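Local coordinates for MdbA protein (PDB 5C00) that acts as a thiol-disulfide oxidoreductase of the DsbA family, essential in this pathogen for viability, pilus assembly, toxin production and virulence, at residues F168-A171 / N172-L176; G132-D136 / N137-D141; G147-D150 / E151-Q154. One frame throughout, in Å; residues are numbered along the deposited sequence.

Contact 1 (F168-A171 / N172-L176); sequences FAEA and NSKKL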
ATOM      1  N   PHE A 168     -10.799   3.152  -6.937  1.00 21.52           N
ATOM      2  CA  PHE A 168     -10.122   3.765  -5.789  1.00 21.45           C
ATOM      3  C   PHE A 168      -9.022   4.733  -6.226  1.00 20.71           C
ATOM      4  O   PHE A 168      -8.855   5.824  -5.657  1.00 20.17           O
ATOM      5  CB  PHE A 168      -9.500   2.711  -4.897  1.00 23.01           C
ATOM      6  CG  PHE A 168     -10.493   1.861  -4.150  1.00 24.72           C
ATOM      7  CD1 PHE A 168     -11.869   2.020  -4.327  1.00 27.92           C
ATOM      8  CD2 PHE A 168     -10.042   0.869  -3.314  1.00 25.78           C
ATOM      9  CE1 PHE A 168     -12.744   1.205  -3.640  1.00 29.80           C
ATOM     10  CE2 PHE A 168     -10.911   0.063  -2.628  1.00 27.72           C
ATOM     11  CZ  PHE A 168     -12.271   0.224  -2.814  1.00 29.78           C
ATOM     12  N   ALA A 169      -8.254   4.303  -7.195  1.00 20.13           N
ATOM     13  CA  ALA A 169      -7.157   5.130  -7.673  1.00 21.17           C
ATOM     14  C   ALA A 169      -7.700   6.455  -8.236  1.00 22.82           C
ATOM     15  O   ALA A 169      -7.150   7.525  -7.958  1.00 21.43           O
ATOM     16  CB  ALA A 169      -6.342   4.382  -8.721  1.00 21.47           C
ATOM     17  N   GLU A 170      -8.800   6.382  -8.990  1.00 23.17           N
ATOM     18  CA  GLU A 170      -9.384   7.632  -9.552  0.60 24.88           C
ATOM     19  C   GLU A 170      -9.907   8.549  -8.435  1.00 24.26           C
ATOM     20  O   GLU A 170      -9.620   9.753  -8.443  1.00 23.79           O
ATOM     21  CB  GLU A 170     -10.466   7.321 -10.602  0.60 27.77           C
ATOM     22  CG  GLU A 170     -10.821   8.487 -11.525  0.60 31.51           C
ATOM     23  CD  GLU A 170      -9.598   9.265 -12.040  0.60 33.48           C
ATOM     24  OE1 GLU A 170      -8.664   8.652 -12.618  0.60 37.52           O
ATOM     25  OE2 GLU A 170      -9.565  10.500 -11.851  0.60 37.14           O
ATOM     26  N   ALA A 171     -10.635   7.996  -7.467  1.00 22.89           N
ATOM     27  CA  ALA A 171     -11.119   8.765  -6.311  1.00 23.30           C
ATOM     28  C   ALA A 171      -9.994   9.397  -5.509  1.00 22.70           C
ATOM     29  O   ALA A 171     -10.080  10.564  -5.077  1.00 22.26           O
ATOM     30  CB  ALA A 171     -11.972   7.918  -5.394  1.00 23.63           C
ATOM     31  N   ASN A 172      -8.899   8.626  -5.313  1.00 20.86           N
ATOM     32  CA  ASN A 172      -7.791   9.124  -4.585  1.00 19.80           C
ATOM     33  C   ASN A 172      -7.060  10.212  -5.327  1.00 20.47           C
ATOM     34  O   ASN A 172      -6.601  11.150  -4.699  1.00 21.55           O
ATOM     35  CB  ASN A 172      -6.846   7.934  -4.210  1.00 20.16           C
ATOM     36  CG  ASN A 172      -7.443   7.046  -3.116  1.00 20.93           C
ATOM     37  OD1 ASN A 172      -8.160   7.526  -2.246  1.00 22.80           O
ATOM     38  ND2 ASN A 172      -7.119   5.775  -3.141  1.00 21.54           N
ATOM     39  N   SER A 173      -6.944  10.130  -6.649  1.00 21.65           N
ATOM     40  CA  SER A 173      -6.281  11.219  -7.356  0.60 22.39           C
ATOM     41  C   SER A 173      -7.164  12.478  -7.351  1.00 23.78           C
ATOM     42  O   SER A 173      -6.643  13.570  -7.266  1.00 23.08           O
ATOM     43  CB  SER A 173      -5.895  10.840  -8.774  0.60 23.07           C
ATOM     44  OG  SER A 173      -7.021  10.554  -9.547  0.60 25.95           O
ATOM     45  N   LYS A 174      -8.483  12.313  -7.411  1.00 24.67           N
ATOM     46  CA  LYS A 174      -9.354  13.475  -7.304  1.00 27.65           C
ATOM     47  C   LYS A 174      -9.286  14.135  -5.930  1.00 26.89           C
ATOM     48  O   LYS A 174      -9.248  15.383  -5.835  1.00 24.95           O
ATOM     49  CB  LYS A 174     -10.799  13.114  -7.657  1.00 30.44           C
ATOM     50  CG  LYS A 174     -11.025  12.870  -9.129  1.00 33.65           C
ATOM     51  CD  LYS A 174     -12.505  12.520  -9.329  1.00 41.36           C
ATOM     52  CE  LYS A 174     -12.910  12.560 -10.801  1.00 47.11           C
ATOM     53  NZ  LYS A 174     -12.381  11.364 -11.520  1.00 50.54           N
ATOM     54  N   LYS A 175      -9.239  13.324  -4.869  1.00 25.46           N
ATOM     55  CA  LYS A 175      -9.030  13.831  -3.517  1.00 25.78           C
ATOM     56  C   LYS A 175      -7.701  14.542  -3.413  1.00 25.60           C
ATOM     57  O   LYS A 175      -7.626  15.615  -2.825  1.00 27.77           O
ATOM     58  CB  LYS A 175      -9.159  12.742  -2.434  1.00 27.29           C
ATOM     59  CG  LYS A 175      -9.063  13.237  -1.003  1.00 29.27           C
ATOM     60  CD  LYS A 175      -9.230  12.067  -0.042  1.00 32.52           C
ATOM     61  CE  LYS A 175      -9.019  12.446   1.410  1.00 35.76           C
ATOM     62  NZ  LYS A 175      -9.832  13.626   1.825  1.00 38.62           N
ATOM     63  N   LEU A 176      -6.652  13.994  -4.014  1.00 23.98           N
ATOM     64  CA  LEU A 176      -5.347  14.626  -3.934  1.00 23.16           C
ATOM     65  C   LEU A 176      -5.329  15.940  -4.720  1.00 24.70           C
ATOM     66  O   LEU A 176      -4.725  16.911  -4.298  1.00 24.27           O
ATOM     67  CB  LEU A 176      -4.272  13.682  -4.450  1.00 22.31           C
ATOM     68  CG  LEU A 176      -2.832  14.167  -4.361  1.00 22.70           C
ATOM     69  CD1 LEU A 176      -2.523  14.489  -2.931  1.00 23.85           C
ATOM     70  CD2 LEU A 176      -1.871  13.118  -4.869  1.00 21.87           C
TER
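Glu170 and Lys174 form an i/i+4 salt bridge on the outer side of helix 162-180, which packs against the sheet of this thioredoxin-family fold. In the conformer described here, one of two for Glu170, Lys174 NZ lies 3.0 Å from Glu170 OE2 and meets that oxygen on its anti side, 22° out of the carboxylate plane. Both chains bend: Glu170 turns at chi2, while Lys174 runs extended until chi4 (75°) folds its ammonium back toward the carboxylate.

Backbone bonds hold the turn beneath. Asn172 N, Ser173 N, Lys174 N and Lys175 N each donate to the carbonyl four residues earlier, and Asn172 N reaches Phe168 O at 2.8 Å.

A hydroxyl adds to this framework. Ser173 also has two conformers; in the one described, OG sits between its own backbone N and carbonyl carbon (chi1 63°) and donates to Glu170 O at 2.9 Å. There Glu170 O has two donors, the other being Lys174 N.

On the inner side, Leu176 touches Tyr50 and Phe189 of the sheet. The buried Asn172 amide is satisfied beyond the helix: OD1 accepts from Arg83 NH1, and ND2 donates to Ser31 O.

Contact 2 (G132-D136 / N137-D141); sequences GKWGD and NDFAD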
ATOM      1  N   GLY A 132       7.805  -3.698 -15.090  1.00 20.97           N
ATOM      2  CA  GLY A 132       7.837  -4.130 -16.501  1.00 21.15           C
ATOM      3  C   GLY A 132       8.210  -5.582 -16.750  1.00 23.49           C
ATOM      4  O   GLY A 132       8.303  -6.007 -17.923  1.00 25.09           O
ATOM      5  N   LYS A 133       8.575  -6.312 -15.690  1.00 21.26           N
ATOM      6  CA  LYS A 133       9.031  -7.666 -15.822  1.00 22.17           C
ATOM      7  C   LYS A 133       8.006  -8.627 -15.278  1.00 21.72           C
ATOM      8  O   LYS A 133       7.898  -9.730 -15.790  1.00 21.45           O
ATOM      9  CB  LYS A 133      10.449  -7.840 -15.211  1.00 25.90           C
ATOM     10  CG  LYS A 133      11.344  -6.778 -15.853  1.00 30.12           C
ATOM     11  CD  LYS A 133      12.783  -6.772 -15.454  1.00 35.49           C
ATOM     12  CE  LYS A 133      13.423  -5.509 -16.020  1.00 39.42           C
ATOM     13  NZ  LYS A 133      12.887  -4.278 -15.331  1.00 39.59           N
ATOM     14  N   TRP A 134       7.221  -8.209 -14.284  1.00 20.34           N
ATOM     15  CA  TRP A 134       6.214  -9.105 -13.687  1.00 20.05           C
ATOM     16  C   TRP A 134       4.842  -8.908 -14.323  1.00 20.52           C
ATOM     17  O   TRP A 134       4.440  -7.774 -14.640  1.00 21.11           O
ATOM     18  CB  TRP A 134       6.085  -8.887 -12.183  1.00 19.10           C
ATOM     19  CG  TRP A 134       7.197  -9.442 -11.366  1.00 20.59           C
ATOM     20  CD1 TRP A 134       8.424  -9.786 -11.782  1.00 21.87           C
ATOM     21  CD2 TRP A 134       7.216  -9.530  -9.950  1.00 20.71           C
ATOM     22  NE1 TRP A 134       9.187 -10.177 -10.724  1.00 22.43           N
ATOM     23  CE2 TRP A 134       8.456 -10.037  -9.583  1.00 21.03           C
ATOM     24  CE3 TRP A 134       6.271  -9.281  -8.967  1.00 21.21           C
ATOM     25  CZ2 TRP A 134       8.811 -10.238  -8.258  1.00 21.84           C
ATOM     26  CZ3 TRP A 134       6.609  -9.507  -7.650  1.00 21.64           C
ATOM     27  CH2 TRP A 134       7.857  -9.980  -7.310  1.00 20.89           C
ATOM     28  N   GLY A 135       4.121 -10.017 -14.482  1.00 20.51           N
ATOM     29  CA  GLY A 135       2.732 -10.015 -14.832  1.00 19.67           C
ATOM     30  C   GLY A 135       1.914 -10.464 -13.669  1.00 19.67           C
ATOM     31  O   GLY A 135       2.446 -10.750 -12.596  1.00 18.72           O
ATOM     32  N   ASP A 136       0.611 -10.576 -13.879  1.00 19.43           N
ATOM     33  CA  ASP A 136      -0.297 -10.918 -12.797  1.00 19.02           C
ATOM     34  C   ASP A 136       0.008 -12.241 -12.084  1.00 19.27           C
ATOM     35  O   ASP A 136      -0.198 -12.349 -10.883  1.00 19.04           O
ATOM     36  CB  ASP A 136      -1.734 -10.928 -13.318  1.00 21.03           C
ATOM     37  CG  ASP A 136      -2.249  -9.494 -13.690  1.00 21.69           C
ATOM     38  OD1 ASP A 136      -1.835  -8.486 -13.046  1.00 21.49           O
ATOM     39  OD2 ASP A 136      -3.065  -9.399 -14.649  1.00 23.72           O
ATOM     40  N   ASN A 137       0.529 -13.217 -12.801  1.00 19.66           N
ATOM     41  CA  ASN A 137       0.807 -14.508 -12.177  1.00 19.93           C
ATOM     42  C   ASN A 137       2.037 -14.403 -11.287  1.00 19.43           C
ATOM     43  O   ASN A 137       2.179 -15.192 -10.364  1.00 20.01           O
ATOM     44  CB  ASN A 137       0.959 -15.616 -13.215  1.00 21.32           C
ATOM     45  CG  ASN A 137      -0.379 -16.092 -13.757  1.00 22.72           C
ATOM     46  OD1 ASN A 137      -1.257 -16.526 -13.025  1.00 24.18           O
ATOM     47  ND2 ASN A 137      -0.533 -16.003 -15.028  1.00 25.51           N
ATOM     48  N   ASP A 138       2.930 -13.438 -11.578  1.00 18.50           N
ATOM     49  CA  ASP A 138       4.081 -13.196 -10.727  1.00 18.62           C
ATOM     50  C   ASP A 138       3.635 -12.552  -9.447  1.00 17.66           C
ATOM     51  O   ASP A 138       4.019 -12.983  -8.353  1.00 17.93           O
ATOM     52  CB  ASP A 138       5.106 -12.346 -11.466  1.00 19.34           C
ATOM     53  CG  ASP A 138       5.576 -13.020 -12.749  1.00 21.66           C
ATOM     54  OD1 ASP A 138       6.314 -14.068 -12.670  1.00 24.48           O
ATOM     55  OD2 ASP A 138       5.181 -12.564 -13.837  1.00 23.58           O
ATOM     56  N   PHE A 139       2.813 -11.509  -9.541  1.00 17.23           N
ATOM     57  CA  PHE A 139       2.279 -10.920  -8.326  1.00 17.00           C
ATOM     58  C   PHE A 139       1.543 -11.956  -7.469  1.00 18.15           C
ATOM     59  O   PHE A 139       1.607 -11.941  -6.219  1.00 17.84           O
ATOM     60  CB  PHE A 139       1.378  -9.746  -8.671  1.00 17.16           C
ATOM     61  CG  PHE A 139       2.137  -8.553  -9.185  1.00 17.37           C
ATOM     62  CD1 PHE A 139       2.804  -7.726  -8.301  1.00 18.50           C
ATOM     63  CD2 PHE A 139       2.189  -8.254 -10.529  1.00 17.38           C
ATOM     64  CE1 PHE A 139       3.522  -6.629  -8.755  1.00 18.44           C
ATOM     65  CE2 PHE A 139       2.894  -7.149 -10.997  1.00 17.66           C
ATOM     66  CZ  PHE A 139       3.542  -6.324 -10.105  1.00 18.05           C
ATOM     67  N   ALA A 140       0.808 -12.843  -8.113  1.00 17.82           N
ATOM     68  CA  ALA A 140       0.055 -13.860  -7.371  1.00 18.72           C
ATOM     69  C   ALA A 140       0.952 -14.879  -6.676  1.00 18.64           C
ATOM     70  O   ALA A 140       0.710 -15.245  -5.539  1.00 18.35           O
ATOM     71  CB  ALA A 140      -0.913 -14.569  -8.296  1.00 18.63           C
ATOM     72  N   ASP A 141       1.996 -15.327  -7.358  1.00 20.12           N
ATOM     73  CA  ASP A 141       2.871 -16.357  -6.782  1.00 20.28           C
ATOM     74  C   ASP A 141       3.470 -15.759  -5.499  1.00 19.25           C
ATOM     75  O   ASP A 141       3.631 -16.445  -4.486  1.00 19.77           O
ATOM     76  CB  ASP A 141       3.997 -16.742  -7.719  1.00 21.83           C
ATOM     77  CG  ASP A 141       3.629 -17.859  -8.697  1.00 25.49           C
ATOM     78  OD1 ASP A 141       2.432 -18.175  -8.912  1.00 25.21           O
ATOM     79  OD2 ASP A 141       4.599 -18.442  -9.253  1.00 30.59           O
TER
HETATM   80  O   HOH W   1       6.770 -12.242 -16.065  1.00 21.54           O
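Trp134 and Asp138 each set CG beside their own backbone N and anti to the carbonyl carbon (chi1 -75° and -59°), which brings the indole across the aspartate side chain at the N-terminal end of helix 136-145. Gly135 is the N-cap residue. Having no side chain to cap with, it donates its own N-H to Asp138 OD2, three residues on. The bond is short and nearly straight, 2.8 Å from Gly135 N to Asp138 OD2, and it uses the anti lone pair of the carboxylate oxygen. This is the backbone-to-side-chain half of a capping box.

A water bridges the same region, donating to both Lys133 O and Asp138 OD2, so OD2 accepts from two donors; OD1 of the carboxylate is held by Gln10 NE2. Gly135 O also serves two donors. Phe139 N approaches it nearly along the C=O axis at 3.2 Å, whereas Asp138 N stands well above the carbonyl plane, at 2.9 Å.

Packing joins this polar network to the helical domain. Asp138 CB rests 3.5 Å above one face of the Trp134 ring system, offset toward the rim, with Asp138 CB to Trp134 CG at 3.6 Å. The six-membered ring of Trp134 turns its edge to the face of Phe139 in a T-shaped stack, centroids 5.3 Å apart and planes at 75°. Phe139 is buried and also touches Ala100 and Ala103 of helix 96-109 and Leu123 of helix 113-125, so the loop tryptophan lies against a core aromatic. The indole edge reaches that ring through Trp134 CE3, 3.8 Å from Phe139 CE1.

Contact 3 (G147-D150 / E151-Q154); sequences GASD and EVTQ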
ATOM      1  N   GLY A 147       1.926 -15.749   2.209  1.00 22.57           N
ATOM      2  CA  GLY A 147       0.882 -16.188   3.098  1.00 23.06           C
ATOM      3  C   GLY A 147      -0.531 -15.949   2.667  1.00 23.16           C
ATOM      4  O   GLY A 147      -1.432 -16.304   3.421  1.00 22.93           O
ATOM      5  N   ALA A 148      -0.744 -15.432   1.442  1.00 20.57           N
ATOM      6  CA  ALA A 148      -2.088 -15.189   0.968  1.00 22.13           C
ATOM      7  C   ALA A 148      -2.820 -16.486   0.747  1.00 21.87           C
ATOM      8  O   ALA A 148      -2.235 -17.515   0.367  1.00 21.47           O
ATOM      9  CB  ALA A 148      -2.097 -14.383  -0.313  1.00 21.42           C
ATOM     10  N   SER A 149      -4.116 -16.413   0.944  1.00 23.49           N
ATOM     11  CA  SER A 149      -4.957 -17.560   0.770  1.00 25.71           C
ATOM     12  C   SER A 149      -5.028 -17.966  -0.705  1.00 25.97           C
ATOM     13  O   SER A 149      -4.714 -17.186  -1.588  1.00 23.74           O
ATOM     14  CB  SER A 149      -6.339 -17.255   1.290  1.00 25.88           C
ATOM     15  OG  SER A 149      -7.010 -16.364   0.431  1.00 26.37           O
ATOM     16  N   ASP A 150      -5.427 -19.213  -0.951  1.00 27.57           N
ATOM     17  CA  ASP A 150      -5.728 -19.709  -2.323  1.00 29.92           C
ATOM     18  C   ASP A 150      -6.754 -18.873  -3.059  1.00 27.80           C
ATOM     19  O   ASP A 150      -6.625 -18.644  -4.267  1.00 28.18           O
ATOM     20  CB  ASP A 150      -6.200 -21.176  -2.297  1.00 31.37           C
ATOM     21  CG  ASP A 150      -5.069 -22.153  -2.116  1.00 35.20           C
ATOM     22  OD1 ASP A 150      -3.917 -21.769  -1.877  1.00 35.35           O
ATOM     23  OD2 ASP A 150      -5.339 -23.357  -2.156  1.00 41.23           O
ATOM     24  N   GLU A 151      -7.745 -18.377  -2.327  1.00 28.95           N
ATOM     25  CA  GLU A 151      -8.771 -17.496  -2.847  0.50 30.41           C
ATOM     26  C   GLU A 151      -8.187 -16.170  -3.336  1.00 28.71           C
ATOM     27  O   GLU A 151      -8.500 -15.712  -4.411  1.00 28.19           O
ATOM     28  CB  GLU A 151      -9.801 -17.202  -1.756  0.50 33.79           C
ATOM     29  CG  GLU A 151     -11.052 -16.492  -2.253  0.50 37.24           C
ATOM     30  CD  GLU A 151     -11.190 -15.060  -1.761  0.50 39.95           C
ATOM     31  OE1 GLU A 151     -10.643 -14.726  -0.677  0.50 41.00           O
ATOM     32  OE2 GLU A 151     -11.869 -14.271  -2.471  0.50 43.72           O
ATOM     33  N   VAL A 152      -7.358 -15.561  -2.501  1.00 26.01           N
ATOM     34  CA  VAL A 152      -6.714 -14.308  -2.834  1.00 25.12           C
ATOM     35  C   VAL A 152      -5.782 -14.501  -4.035  1.00 23.42           C
ATOM     36  O   VAL A 152      -5.766 -13.673  -4.978  1.00 23.55           O
ATOM     37  CB  VAL A 152      -5.931 -13.726  -1.639  1.00 26.01           C
ATOM     38  CG1 VAL A 152      -5.069 -12.559  -2.040  1.00 25.33           C
ATOM     39  CG2 VAL A 152      -6.904 -13.264  -0.591  1.00 27.90           C
ATOM     40  N   THR A 153      -5.011 -15.573  -3.998  1.00 20.31           N
ATOM     41  CA  THR A 153      -4.022 -15.846  -5.025  1.00 21.21           C
ATOM     42  C   THR A 153      -4.681 -15.983  -6.411  1.00 21.45           C
ATOM     43  O   THR A 153      -4.261 -15.368  -7.399  1.00 21.88           O
ATOM     44  CB  THR A 153      -3.211 -17.100  -4.675  1.00 22.04           C
ATOM     45  OG1 THR A 153      -2.557 -16.917  -3.414  1.00 23.15           O
ATOM     46  CG2 THR A 153      -2.149 -17.346  -5.743  1.00 22.81           C
ATOM     47  N   GLN A 154      -5.755 -16.757  -6.489  1.00 23.52           N
ATOM     48  CA  GLN A 154      -6.481 -16.901  -7.744  1.00 24.66           C
ATOM     49  C   GLN A 154      -7.119 -15.588  -8.190  1.00 24.30           C
ATOM     50  O   GLN A 154      -7.101 -15.253  -9.345  1.00 25.03           O
ATOM     51  CB  GLN A 154      -7.502 -18.032  -7.649  1.00 27.83           C
ATOM     52  CG  GLN A 154      -8.133 -18.402  -9.003  1.00 29.18           C
ATOM     53  CD  GLN A 154      -7.127 -18.896 -10.045  1.00 31.23           C
ATOM     54  OE1 GLN A 154      -6.133 -19.564  -9.738  1.00 36.79           O
ATOM     55  NE2 GLN A 154      -7.404 -18.593 -11.287  1.00 34.12           N
TER
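Ala148 lays its methyl against Val152, CB to CG1 3.9 Å, four residues on, in the first turn of helix 150-158. Its CB points toward the helix, and both side chains are buried, so the pair is an apolar contact at the buried side of the helix start.

Ser149 is the N-cap. Its first torsion (chi1 72°) puts OG between the backbone N and the carbonyl carbon, turned to the open end of the helix. There OG accepts from Val152 N at 3.1 Å, with 164° at the hydrogen, which gives a first-turn amide a side-chain partner in place of the carbonyl that a preceding turn would have supplied. The same oxygen lies 3.3 Å from Val152 CG2, so the cap is packed as well as bonded.

The carbonyl of Ser149 is gripped by one residue twice. Thr153 N donates to Ser149 O at 2.9 Å, tilted a little from the carbonyl plane, while Thr153 OG1 donates to the same oxygen at 2.8 Å from above that plane, 41° out of it. The first torsion of Thr153 makes this possible, since it carries OG1 back beside the residue's own N. The buried hydroxyl is thereby given an acceptor within the turn. Gln154 N to Asp150 O continues the helical pattern at 3.0 Å.

Just upstream, Gly147 ends helix 136-145 in a Schellman motif, marked by its positive phi and two bonds back into the last turn. The short connection brings the two helices side by side: Ala148 touches Ala143, and both Asp150 and Thr153 touch Lys144 of helix 136-145.

From the N terminus, the strands up to 78-85 and helices 56-74, 96-109 and 113-125 come before all three contacts, which then follow in series without nesting or crossing. Contact 2 closes the loop after helix 127-130 and starts helix 136-145; contact 3 turns the chain from that helix into helix 150-158. They are neighbours, centres 14 Å apart, and Ala140 O meets Thr153 CG2 at 3.6 Å where the two helices pack. Contact 1 lies on the next helix, 162-180, with nearest atoms about 14 Å from either of the others. It closes no loop, and its helix carries the chain from the helical region back to the sheet.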